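Local coordinates for protein 2',5'-phosphodiesterase 12 (Homo sapiens, PDB 4Z0V) that belongs to the endonuclease/exonuclease/phosphatase family and joins a DNase I-like domain carrying a magnesium ion to an E-set-like N-terminal domain, at residues K78-P83 and G90-L95; A135-Q140 and K208-L213; K370-C375 and L401-V406. All coordinates share one frame; numbering follows the deposited sequence.

In the fold
Contact 1 (K78-P83 with G90-L95) is the edge hairpin of a four-stranded antiparallel sheet in the N-terminal domain, its centre about 31 Å from the centre of the chain. Contacts 2 and 3 belong to the endonuclease/exonuclease/phosphatase domain and both reach its six-stranded mixed sheet, contact 2 through strand 211-218 and contact 3 through the edge strand 401-406. Their centres are about 29 Å apart, on opposite sides of the chain's centre. Contact 2 lies beside the metal site, with the side chain of Tyr138 about 5 Å from the bound magnesium ion. The centre of contact 1 is about 33 Å from that of contact 2 and about 44 Å from that of contact 3.

Contact 1 (K78-P83 and G90-L95); sequences KLHCTP and GHSREL
Leu79 with Leu95 and Cys81 with Arg93 are the hydrogen-bonded pairs of an antiparallel beta hairpin, each closed by two backbone N-H...O bonds; Cys81 N to Arg93 O, at 2.8 Å, is nearly straight. Between the two hydrogen-bonded pairs, His80 and Glu94 form a non-hydrogen-bonded pair, CA to CA 4.4 Å. Pro83 O takes a further bond from Gly90 N at 2.8 Å, nearer the turn, and Pro83 CD touches the carbonyl oxygen of His91 at 3.2 Å.

Polar side chains gather on the face that carries His80 and Glu94. Lys78 NZ makes a salt bridge with Glu94 OE1 at 3.1 Å, arriving from above the carboxylate plane; chi3, at 88°, bends the lysine chain at CE. The other carboxylate oxygen, OE2, lies 3.1 Å from His80 CD2 at the imidazole edge, with ring and carboxylate planes perpendicular.

Apolar contacts are concentrated on the face of Leu79 and Cys81, whose side chains pack against strands 9-14 and 40-46 and nearby loops.

One face of this edge hairpin of the E-set-like domain thus joins its core, while on the other Glu94 lies between a lysine ammonium and an imidazole, whose positive charge, if protonated, it would probably stabilise.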
loop_
_atom_site.group_PDB
_atom_site.type_symbol
_atom_site.label_atom_id
_atom_site.label_comp_id
_atom_site.label_asym_id
_atom_site.label_seq_id
_atom_site.Cartn_x
_atom_site.Cartn_y
_atom_site.Cartn_z
ATOM N N LYS A 78 -14.406 22.155 13.104
ATOM C CA LYS A 78 -13.761 23.243 12.396
ATOM C C LYS A 78 -12.273 23.188 12.709
ATOM O O LYS A 78 -11.903 22.980 13.863
ATOM C CB LYS A 78 -14.363 24.599 12.859
ATOM C CG LYS A 78 -13.712 25.817 12.172
ATOM C CD LYS A 78 -14.441 27.116 12.445
ATOM C CE LYS A 78 -13.970 27.799 13.697
ATOM N NZ LYS A 78 -14.417 29.208 13.720
ATOM N N LEU A 79 -11.434 23.372 11.692
ATOM C CA LEU A 79 -9.985 23.424 11.901
ATOM C C LEU A 79 -9.499 24.829 11.641
ATOM O O LEU A 79 -9.820 25.400 10.597
ATOM C CB LEU A 79 -9.228 22.432 10.973
ATOM C CG LEU A 79 -7.662 22.571 10.923
ATOM C CD1 LEU A 79 -7.016 22.227 12.271
ATOM C CD2 LEU A 79 -7.063 21.705 9.791
ATOM N N HIS A 80 -8.728 25.375 12.590
ATOM C CA HIS A 80 -7.986 26.611 12.427
ATOM C C HIS A 80 -6.565 26.223 12.145
ATOM O O HIS A 80 -5.988 25.464 12.927
ATOM C CB HIS A 80 -8.015 27.499 13.693
ATOM C CG HIS A 80 -7.033 28.645 13.627
ATOM N ND1 HIS A 80 -5.660 28.453 13.834
ATOM C CD2 HIS A 80 -7.244 29.944 13.316
ATOM C CE1 HIS A 80 -5.097 29.638 13.658
ATOM N NE2 HIS A 80 -6.014 30.574 13.371
ATOM N N CYS A 81 -5.942 26.831 11.141
ATOM C CA CYS A 81 -4.530 26.567 10.945
ATOM C C CYS A 81 -3.807 27.813 10.485
ATOM O O CYS A 81 -4.305 28.550 9.634
ATOM C CB CYS A 81 -4.283 25.389 10.014
ATOM S SG CYS A 81 -5.365 25.344 8.585
ATOM N N THR A 82 -2.665 28.061 11.105
ATOM C CA THR A 82 -1.779 29.198 10.805
ATOM C C THR A 82 -0.497 28.638 10.209
ATOM O O THR A 82 0.214 27.922 10.911
ATOM C CB THR A 82 -1.509 30.050 12.052
ATOM O OG1 THR A 82 -2.737 30.581 12.520
ATOM C CG2 THR A 82 -0.592 31.242 11.745
ATOM N N PRO A 83 -0.209 28.931 8.918
ATOM C CA PRO A 83 1.013 28.399 8.296
ATOM C C PRO A 83 2.238 29.123 8.843
ATOM O O PRO A 83 2.177 30.336 9.032
ATOM C CB PRO A 83 0.805 28.692 6.804
ATOM C CG PRO A 83 -0.078 29.891 6.764
ATOM C CD PRO A 83 -0.966 29.794 7.986
ATOM N N GLY A 90 2.183 33.010 8.229
ATOM C CA GLY A 90 1.435 33.573 7.122
ATOM C C GLY A 90 0.033 33.867 7.607
ATOM O O GLY A 90 -0.230 33.829 8.812
ATOM N N HIS A 91 -0.895 34.084 6.679
ATOM C CA HIS A 91 -2.277 34.400 7.031
ATOM C C HIS A 91 -3.016 33.126 7.477
ATOM O O HIS A 91 -2.870 32.062 6.866
ATOM C CB HIS A 91 -2.982 35.108 5.863
ATOM C CG HIS A 91 -2.530 36.528 5.692
ATOM N ND1 HIS A 91 -1.587 36.884 4.734
ATOM C CD2 HIS A 91 -2.875 37.629 6.396
ATOM C CE1 HIS A 91 -1.421 38.191 4.859
ATOM N NE2 HIS A 91 -2.171 38.685 5.850
ATOM N N SER A 92 -3.738 33.220 8.601
ATOM C CA SER A 92 -4.464 32.077 9.165
ATOM C C SER A 92 -5.631 31.685 8.291
ATOM O O SER A 92 -6.217 32.518 7.581
ATOM C CB SER A 92 -4.962 32.399 10.569
ATOM O OG SER A 92 -3.891 32.786 11.408
ATOM N N ARG A 93 -5.966 30.397 8.335
ATOM C CA ARG A 93 -7.069 29.853 7.556
ATOM C C ARG A 93 -7.966 29.042 8.461
ATOM O O ARG A 93 -7.486 28.482 9.441
ATOM C CB ARG A 93 -6.508 28.936 6.446
ATOM C CG ARG A 93 -5.627 29.638 5.391
ATOM C CD ARG A 93 -6.427 30.332 4.298
ATOM N NE ARG A 93 -7.477 29.467 3.750
ATOM C CZ ARG A 93 -7.315 28.601 2.753
ATOM N NH1 ARG A 93 -8.326 27.841 2.358
ATOM N NH2 ARG A 93 -6.140 28.487 2.145
ATOM N N GLU A 94 -9.250 28.944 8.133
ATOM C CA GLU A 94 -10.157 28.108 8.932
ATOM C C GLU A 94 -11.025 27.346 7.974
ATOM O O GLU A 94 -11.354 27.870 6.901
ATOM C CB GLU A 94 -10.997 28.942 9.932
ATOM C CG GLU A 94 -10.166 29.532 11.089
ATOM C CD GLU A 94 -10.907 30.007 12.336
ATOM O OE1 GLU A 94 -12.060 30.478 12.209
ATOM O OE2 GLU A 94 -10.314 29.947 13.440
ATOM N N LEU A 95 -11.361 26.099 8.321
ATOM C CA LEU A 95 -12.178 25.259 7.475
ATOM C C LEU A 95 -13.132 24.446 8.319
ATOM O O LEU A 95 -12.693 23.772 9.247
ATOM C CB LEU A 95 -11.262 24.336 6.649
ATOM C CG LEU A 95 -11.902 23.489 5.550
ATOM C CD1 LEU A 95 -12.830 24.306 4.674
ATOM C CD2 LEU A 95 -10.863 22.862 4.716
#

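Contact 2 (A135-Q140 and K208-L213); sequences ADTYAQ and KQHEGL
Ala135 turns its CB onto the aliphatic part of Glu211, meeting CG at 3.8 Å. It is the N-cap residue of the short helix 136-139, and its carbonyl oxygen accepts from both Tyr138 N and Ala139 N, while its own N-H is held by Glu182. Helix 136-139 follows strand 125-132, an inner strand of the mixed six-stranded sheet of the DNase I-like domain, and Glu211 starts strand 211-218 of that sheet. Asp184, at the end of the intervening strand 177-184, takes the backbone N-H groups of Asp136 and Thr137.

Thr137 splits its branches between two neighbours. Its CG2 reaches Glu211 CG at 3.8 Å, and OG1, anti to the backbone N (chi1 -170°), rests 3.7 Å from His210 CB in a van der Waals contact. The Thr137 and His210 side chains cross at about a right angle.

Tyr138 lays its ring with one face against the CG2 of its own neighbour Thr137, which sits 3.6 Å above the ring centre. Glu211 OE2 lies in the ring plane at the edge. Tyr138 OH donates to Glu211 OE2 at 2.6 Å, meeting it on the anti side and close to the carboxylate plane. Ring and carboxylate planes stand 66° apart. The Glu211 chain is bent at chi2 (77°), which puts CD beside the ring, 3.8 Å from Tyr138 CE2, and the tyrosine side chain lies about 5 Å from the bound magnesium ion.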
loop_
_atom_site.group_PDB
_atom_site.type_symbol
_atom_site.label_atom_id
_atom_site.label_comp_id
_atom_site.label_asym_id
_atom_site.label_seq_id
_atom_site.Cartn_x
_atom_site.Cartn_y
_atom_site.Cartn_z
ATOM N N ALA A 135 -9.009 -0.776 -5.883
ATOM C CA ALA A 135 -9.188 0.501 -6.530
ATOM C C ALA A 135 -10.659 0.833 -6.760
ATOM O O ALA A 135 -11.469 -0.021 -7.164
ATOM C CB ALA A 135 -8.429 0.549 -7.845
ATOM N N ASP A 136 -10.995 2.100 -6.508
ATOM C CA ASP A 136 -12.346 2.595 -6.776
ATOM C C ASP A 136 -12.650 2.499 -8.274
ATOM O O ASP A 136 -13.809 2.306 -8.642
ATOM C CB ASP A 136 -12.492 4.053 -6.316
ATOM C CG ASP A 136 -13.890 4.571 -6.566
ATOM O OD1 ASP A 136 -14.829 4.036 -5.958
ATOM O OD2 ASP A 136 -14.045 5.456 -7.430
ATOM N N THR A 137 -11.615 2.589 -9.144
ATOM C CA THR A 137 -11.848 2.451 -10.595
ATOM C C THR A 137 -12.551 1.106 -10.866
ATOM O O THR A 137 -13.371 1.026 -11.782
ATOM C CB THR A 137 -10.574 2.660 -11.422
ATOM O OG1 THR A 137 -10.954 2.742 -12.795
ATOM C CG2 THR A 137 -9.566 1.540 -11.267
ATOM N N TYR A 138 -12.275 0.071 -10.038
ATOM C CA TYR A 138 -12.937 -1.227 -10.185
ATOM C C TYR A 138 -14.124 -1.370 -9.248
ATOM O O TYR A 138 -15.173 -1.851 -9.688
ATOM C CB TYR A 138 -11.980 -2.416 -9.983
ATOM C CG TYR A 138 -10.678 -2.285 -10.753
ATOM C CD1 TYR A 138 -10.674 -2.173 -12.140
ATOM C CD2 TYR A 138 -9.452 -2.221 -10.089
ATOM C CE1 TYR A 138 -9.484 -1.991 -12.852
ATOM C CE2 TYR A 138 -8.252 -2.028 -10.792
ATOM C CZ TYR A 138 -8.278 -1.911 -12.176
ATOM O OH TYR A 138 -7.127 -1.725 -12.906
ATOM N N ALA A 139 -13.984 -0.939 -7.975
ATOM C CA ALA A 139 -15.036 -1.130 -6.955
ATOM C C ALA A 139 -16.322 -0.320 -7.255
ATOM O O ALA A 139 -17.397 -0.751 -6.854
ATOM C CB ALA A 139 -14.501 -0.753 -5.574
ATOM N N GLN A 140 -16.208 0.802 -7.975
ATOM C CA GLN A 140 -17.354 1.700 -8.256
ATOM C C GLN A 140 -18.395 1.120 -9.236
ATOM O O GLN A 140 -19.503 1.647 -9.314
ATOM C CB GLN A 140 -16.845 3.029 -8.847
ATOM C CG GLN A 140 -16.303 2.856 -10.288
ATOM C CD GLN A 140 -15.686 4.072 -10.923
ATOM O OE1 GLN A 140 -15.854 5.199 -10.463
ATOM N NE2 GLN A 140 -14.973 3.854 -12.031
ATOM N N LYS A 208 -0.591 3.085 -13.453
ATOM C CA LYS A 208 -0.659 2.301 -14.687
ATOM C C LYS A 208 -1.609 3.114 -15.601
ATOM O O LYS A 208 -1.172 4.082 -16.232
ATOM C CB LYS A 208 -1.160 0.892 -14.411
ATOM C CG LYS A 208 -0.114 -0.126 -14.056
ATOM C CD LYS A 208 -0.595 -1.544 -14.376
ATOM C CE LYS A 208 -1.768 -2.022 -13.549
ATOM N NZ LYS A 208 -1.875 -3.507 -13.563
ATOM N N GLN A 209 -2.929 2.848 -15.524
ATOM C CA GLN A 209 -3.888 3.668 -16.240
ATOM C C GLN A 209 -4.631 4.573 -15.256
ATOM O O GLN A 209 -4.381 5.775 -15.203
ATOM C CB GLN A 209 -4.876 2.816 -17.068
ATOM C CG GLN A 209 -5.838 3.714 -17.849
ATOM C CD GLN A 209 -6.663 2.943 -18.831
ATOM O OE1 GLN A 209 -6.945 1.742 -18.666
ATOM N NE2 GLN A 209 -7.126 3.645 -19.833
ATOM N N HIS A 210 -5.551 3.998 -14.490
ATOM C CA HIS A 210 -6.350 4.753 -13.530
ATOM C C HIS A 210 -5.918 4.440 -12.095
ATOM O O HIS A 210 -6.373 5.087 -11.171
ATOM C CB HIS A 210 -7.844 4.421 -13.735
ATOM C CG HIS A 210 -8.361 4.918 -15.041
ATOM N ND1 HIS A 210 -8.052 6.197 -15.505
ATOM C CD2 HIS A 210 -9.178 4.309 -15.934
ATOM C CE1 HIS A 210 -8.680 6.317 -16.668
ATOM N NE2 HIS A 210 -9.353 5.200 -16.979
ATOM N N GLU A 211 -5.025 3.467 -11.923
ATOM C CA GLU A 211 -4.558 3.094 -10.590
ATOM C C GLU A 211 -3.173 2.524 -10.698
ATOM O O GLU A 211 -2.746 2.107 -11.782
ATOM C CB GLU A 211 -5.533 2.093 -9.881
ATOM C CG GLU A 211 -5.911 0.821 -10.637
ATOM C CD GLU A 211 -4.867 -0.280 -10.664
ATOM O OE1 GLU A 211 -3.981 -0.281 -9.788
ATOM O OE2 GLU A 211 -4.986 -1.199 -11.500
ATOM N N GLY A 212 -2.491 2.455 -9.569
ATOM C CA GLY A 212 -1.155 1.888 -9.565
ATOM C C GLY A 212 -0.614 1.603 -8.192
ATOM O O GLY A 212 -1.337 1.206 -7.254
ATOM N N LEU A 213 0.674 1.805 -8.096
ATOM C CA LEU A 213 1.431 1.446 -6.929
ATOM C C LEU A 213 1.860 2.654 -6.138
ATOM O O LEU A 213 2.239 3.663 -6.733
ATOM C CB LEU A 213 2.696 0.702 -7.378
ATOM C CG LEU A 213 2.558 -0.526 -8.307
ATOM C CD1 LEU A 213 3.971 -1.020 -8.679
ATOM C CD2 LEU A 213 1.776 -1.655 -7.617
#

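Contact 3 (K370-C375 and L401-V406); sequences KLKSAC and LEVEQV
Val403 packs on Ala374, and Val406 on Ala374 O and Cys375, in the close-packed part of this contact. Val406 CG2 comes to 3.4 Å from Ala374 O, while its other methyl, CG1, reaches Cys375 CB at 4.0 Å. With CG1 anti to the backbone N (chi1 175°) that methyl faces Cys375, while CG2 is the one beside Ala374 O. Val403 meets Ala374 with CG2, which lies 4.0 Å from Ala374 CB and 3.8 Å from its carbonyl oxygen.

The packing bridges two sheets of the DNase I-like domain: strand 371-373 pairs with strand 387-397, whereas strand 401-406 is an edge strand beside 433-439. Between its two valines this edge strand turns a corner at Glu404, where Glu404 and Gln405 both face Asp436 in a classic beta bulge. Ile396 and Cys435 from the adjoining strands add apolar contacts.

Toward the exposed Lys372 the contact thins out to one methyl and a water. The lysine chain is extended beyond CG, and NZ stands 3.9 Å from Val403 CG2 without a direct polar bond across the contact. A water molecule links the segments instead, accepting from Lys372 NZ at 2.8 Å and from Val403 N at 3.1 Å.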
loop_
_atom_site.group_PDB
_atom_site.type_symbol
_atom_site.label_atom_id
_atom_site.label_comp_id
_atom_site.label_asym_id
_atom_site.label_seq_id
_atom_site.Cartn_x
_atom_site.Cartn_y
_atom_site.Cartn_z
ATOM N N LYS A 370 18.287 -14.639 -1.864
ATOM C CA LYS A 370 17.797 -15.556 -0.821
ATOM C C LYS A 370 16.632 -14.840 -0.180
ATOM O O LYS A 370 16.837 -13.932 0.634
ATOM C CB LYS A 370 18.896 -15.936 0.182
ATOM C CG LYS A 370 20.157 -16.491 -0.484
ATOM C CD LYS A 370 19.889 -17.712 -1.386
ATOM C CE LYS A 370 21.038 -17.948 -2.347
ATOM N NZ LYS A 370 20.688 -18.974 -3.364
ATOM N N LEU A 371 15.410 -15.192 -0.633
ATOM C CA LEU A 371 14.170 -14.514 -0.256
ATOM C C LEU A 371 13.261 -15.392 0.518
ATOM O O LEU A 371 13.070 -16.553 0.185
ATOM C CB LEU A 371 13.425 -13.984 -1.496
ATOM C CG LEU A 371 14.200 -12.986 -2.375
ATOM C CD1 LEU A 371 13.519 -12.813 -3.720
ATOM C CD2 LEU A 371 14.381 -11.652 -1.681
ATOM N N LYS A 372 12.719 -14.837 1.575
ATOM C CA LYS A 372 11.789 -15.545 2.439
ATOM C C LYS A 372 10.507 -14.752 2.464
ATOM O O LYS A 372 10.569 -13.522 2.501
ATOM C CB LYS A 372 12.390 -15.648 3.855
ATOM C CG LYS A 372 11.467 -16.245 4.915
ATOM C CD LYS A 372 12.049 -16.090 6.319
ATOM C CE LYS A 372 11.049 -16.552 7.358
ATOM N NZ LYS A 372 11.563 -16.396 8.743
ATOM N N SER A 373 9.363 -15.434 2.432
ATOM C CA SER A 373 8.077 -14.748 2.616
ATOM C C SER A 373 8.002 -14.387 4.108
ATOM O O SER A 373 7.894 -15.273 4.972
ATOM C CB SER A 373 6.919 -15.655 2.194
ATOM O OG SER A 373 5.714 -14.991 2.534
ATOM N N ALA A 374 8.136 -13.101 4.434
ATOM C CA ALA A 374 8.150 -12.667 5.837
ATOM C C ALA A 374 6.896 -13.087 6.609
ATOM O O ALA A 374 7.013 -13.497 7.765
ATOM C CB ALA A 374 8.335 -11.147 5.916
ATOM N N CYS A 375 5.704 -13.012 5.996
ATOM C CA CYS A 375 4.485 -13.402 6.715
ATOM C C CYS A 375 4.086 -14.852 6.448
ATOM O O CYS A 375 2.968 -15.255 6.780
ATOM C CB CYS A 375 3.350 -12.441 6.397
ATOM S SG CYS A 375 3.752 -10.730 6.785
ATOM N N LEU A 401 18.193 -9.269 6.544
ATOM C CA LEU A 401 16.985 -9.065 7.329
ATOM C C LEU A 401 16.461 -10.333 7.902
ATOM O O LEU A 401 16.617 -11.404 7.293
ATOM C CB LEU A 401 15.902 -8.439 6.429
ATOM C CG LEU A 401 16.211 -7.042 5.867
ATOM C CD1 LEU A 401 15.359 -6.794 4.648
ATOM C CD2 LEU A 401 15.972 -5.942 6.929
ATOM N N GLU A 402 15.797 -10.213 9.052
ATOM C CA GLU A 402 15.130 -11.330 9.720
ATOM C C GLU A 402 13.764 -10.880 10.213
ATOM O O GLU A 402 13.543 -9.680 10.376
ATOM C CB GLU A 402 15.991 -11.894 10.873
ATOM C CG GLU A 402 16.240 -10.926 12.013
ATOM C CD GLU A 402 17.217 -11.404 13.070
ATOM O OE1 GLU A 402 17.224 -10.808 14.171
ATOM O OE2 GLU A 402 17.999 -12.342 12.790
ATOM N N VAL A 403 12.853 -11.826 10.454
ATOM C CA VAL A 403 11.526 -11.491 10.928
ATOM C C VAL A 403 11.544 -11.416 12.449
ATOM O O VAL A 403 11.858 -12.402 13.127
ATOM C CB VAL A 403 10.442 -12.466 10.397
ATOM C CG1 VAL A 403 9.035 -11.973 10.782
ATOM C CG2 VAL A 403 10.536 -12.597 8.873
ATOM N N GLU A 404 11.152 -10.254 12.978
ATOM C CA GLU A 404 11.026 -10.025 14.410
ATOM C C GLU A 404 9.653 -10.525 14.855
ATOM O O GLU A 404 9.572 -11.254 15.830
ATOM C CB GLU A 404 11.241 -8.544 14.743
ATOM C CG GLU A 404 10.948 -8.170 16.188
ATOM C CD GLU A 404 12.027 -8.438 17.224
ATOM O OE1 GLU A 404 13.007 -9.156 16.927
ATOM O OE2 GLU A 404 11.879 -7.921 18.352
ATOM N N GLN A 405 8.565 -10.132 14.149
ATOM C CA GLN A 405 7.213 -10.621 14.440
ATOM C C GLN A 405 6.341 -10.461 13.209
ATOM O O GLN A 405 6.627 -9.619 12.344
ATOM C CB GLN A 405 6.559 -9.934 15.665
ATOM C CG GLN A 405 6.271 -8.457 15.498
ATOM C CD GLN A 405 5.065 -7.963 16.292
ATOM O OE1 GLN A 405 4.301 -8.729 16.925
ATOM N NE2 GLN A 405 4.846 -6.658 16.241
ATOM N N VAL A 406 5.292 -11.282 13.142
ATOM C CA VAL A 406 4.257 -11.255 12.101
ATOM C C VAL A 406 3.018 -10.769 12.803
ATOM O O VAL A 406 2.627 -11.361 13.821
ATOM C CB VAL A 406 4.041 -12.631 11.407
ATOM C CG1 VAL A 406 2.877 -12.578 10.411
ATOM C CG2 VAL A 406 5.313 -13.089 10.706
HETATM O O HOH W 1 13.651 -14.712 9.539
#